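Local coordinates for protein hydrolase, isochorismatase family (Pseudomonas putida KT2440, PDB 4H17) that probably hydrolyses a substrate not yet established, as a member of the isochorismatase family with a Rossmann-like fold, at residues D156-R161 and Q174-E179. Numbering follows the deposited sequence. Where two conformers were deposited one is given.
Sequences DASATR and QIHQCE. With EDO (1,2-ethanediol), chain H.
Thr-160 N gives a nearly straight hydrogen bond to O2 of a 1,2-ethanediol molecule, 2.8 Å long with an N-H...O angle of 176°. The diol probably comes from the crystallisation liquor. Its C2 lies over one face of the His-176 ring, 3.8 Å above the plane and displaced toward the rim, and Ala-159 CB touches O2. The diol sits between the strand end and His-176, and it also bonds to Ser-43 O.

His-176 is the main residue on the helix side. With CG anti to the backbone N (chi1 -168°), the ring starts out toward the strand end. His-176 CE1 lies 3.6 Å from Ser-158 O, an oblique approach. In the conformer given, Ser-158 OG lies in the ring plane, at the edge, 3.8 Å from His-176 CE1; the hydroxyl's hydrogen bond goes to Gly-130 O. Both ring nitrogens have partners outside the two segments: NE2 bonds to Glu-155 O and ND1 to Ser-133 OG. Two bonds thus probably hold the ring in this rotation. An alanine at His-176 would probably leave Glu-155 O and Ser-133 OG without these mates and open a gap beside Ser-158.

Next to the ring the contact is nonpolar. Thr-160 CG2 meets His-176 CB at 3.8 Å, the two side chains passing with opposite headings, and Ile-175 CG2 at 4.0 Å. No hydrogen bond joins the two segments directly.

The contact is largely buried. Strand 150-159, helix 172-186 and the adjacent parallel strand 189-191 form a beta-alpha-beta crossover of the Rossmann-like fold. Here the early part of its helix meets the end of its first strand. Helix 133-146 adds Ser-133 beside Ser-158 and Thr-160, while Met-45 of helix 45-61 touches Ala-159. On helix 172-186, Ile-175 also packs on Val-182 of the second subunit.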
# COMPACT_ATOMS: atom_id res chain seq x y z
N ASP A 156 -17.33 -0.23 2.84
CA ASP A 156 -18.28 0.80 3.32
C ASP A 156 -18.22 1.04 4.83
O ASP A 156 -18.99 1.81 5.40
CB ASP A 156 -19.71 0.53 2.80
CG ASP A 156 -20.27 -0.80 3.26
OD1 ASP A 156 -19.62 -1.53 4.02
OD2 ASP A 156 -21.41 -1.11 2.84
N ALA A 157 -17.18 0.47 5.44
CA ALA A 157 -16.84 0.69 6.86
C ALA A 157 -15.42 1.26 6.93
O ALA A 157 -14.69 1.06 7.92
CB ALA A 157 -16.93 -0.60 7.62
N SER A 158 -15.04 1.97 5.88
CA SER A 158 -13.71 2.57 5.76
C SER A 158 -13.90 3.86 4.97
O SER A 158 -14.89 4.02 4.22
CB SER A 158 -12.75 1.59 5.11
OG SER A 158 -11.44 2.17 4.89
N ALA A 159 -12.97 4.80 5.11
CA ALA A 159 -13.07 6.06 4.45
C ALA A 159 -11.74 6.71 4.29
O ALA A 159 -10.75 6.35 4.93
CB ALA A 159 -14.01 7.00 5.21
N THR A 160 -11.73 7.74 3.46
CA THR A 160 -10.58 8.57 3.27
C THR A 160 -11.01 10.03 3.03
O THR A 160 -12.15 10.44 3.36
CB THR A 160 -9.69 7.98 2.16
OG1 THR A 160 -8.48 8.74 2.07
CG2 THR A 160 -10.39 7.98 0.85
N ARG A 161 -10.05 10.83 2.59
CA ARG A 161 -10.30 12.25 2.30
C ARG A 161 -9.83 12.65 0.89
O ARG A 161 -9.15 11.89 0.19
CB ARG A 161 -9.67 13.10 3.37
CG ARG A 161 -8.14 13.20 3.28
CD ARG A 161 -7.51 13.93 4.46
NE ARG A 161 -6.21 14.54 4.14
CZ ARG A 161 -5.07 13.88 3.96
NH1 ARG A 161 -5.01 12.55 4.10
NH2 ARG A 161 -3.98 14.57 3.64
N GLN A 174 -12.93 8.95 -5.25
CA GLN A 174 -12.11 8.43 -6.36
C GLN A 174 -10.90 7.73 -5.73
O GLN A 174 -10.55 6.60 -6.10
CB GLN A 174 -11.70 9.51 -7.31
CG GLN A 174 -12.81 9.92 -8.23
CD GLN A 174 -12.39 10.99 -9.19
OE1 GLN A 174 -11.28 10.96 -9.72
NE2 GLN A 174 -13.29 11.93 -9.45
N ILE A 175 -10.30 8.39 -4.74
CA ILE A 175 -9.22 7.71 -4.01
C ILE A 175 -9.68 6.38 -3.43
O ILE A 175 -9.00 5.39 -3.51
CB ILE A 175 -8.68 8.57 -2.85
CG1 ILE A 175 -8.11 9.90 -3.34
CG2 ILE A 175 -7.68 7.76 -2.03
CD1 ILE A 175 -6.95 9.83 -4.31
N HIS A 176 -10.82 6.40 -2.75
CA HIS A 176 -11.32 5.22 -2.07
C HIS A 176 -11.64 4.06 -3.07
O HIS A 176 -11.25 2.94 -2.85
CB HIS A 176 -12.50 5.60 -1.21
CG HIS A 176 -12.91 4.52 -0.25
ND1 HIS A 176 -12.13 4.14 0.81
CD2 HIS A 176 -14.02 3.75 -0.20
CE1 HIS A 176 -12.74 3.19 1.49
NE2 HIS A 176 -13.89 2.94 0.90
N GLN A 177 -12.29 4.38 -4.17
CA GLN A 177 -12.63 3.39 -5.20
C GLN A 177 -11.37 2.81 -5.80
O GLN A 177 -11.27 1.62 -5.98
CB GLN A 177 -13.50 3.98 -6.31
N CYS A 178 -10.39 3.67 -6.10
CA CYS A 178 -9.14 3.15 -6.64
C CYS A 178 -8.46 2.23 -5.64
O CYS A 178 -8.00 1.14 -5.98
CB CYS A 178 -8.24 4.31 -7.09
SG CYS A 178 -8.84 5.19 -8.58
N GLU A 179 -8.41 2.62 -4.36
CA GLU A 179 -7.75 1.76 -3.39
C GLU A 179 -8.51 0.46 -3.16
O GLU A 179 -7.87 -0.55 -2.95
CB GLU A 179 -7.41 2.45 -2.09
CG GLU A 179 -6.19 1.75 -1.38
CD GLU A 179 -4.80 1.89 -2.05
OE1 GLU A 179 -4.65 2.65 -3.04
OE2 GLU A 179 -3.82 1.22 -1.60
C1 EDO H . -15.72 7.95 0.23
O1 EDO H . -16.53 9.03 0.71
C2 EDO H . -15.02 7.33 1.44
O2 EDO H . -14.14 8.25 2.09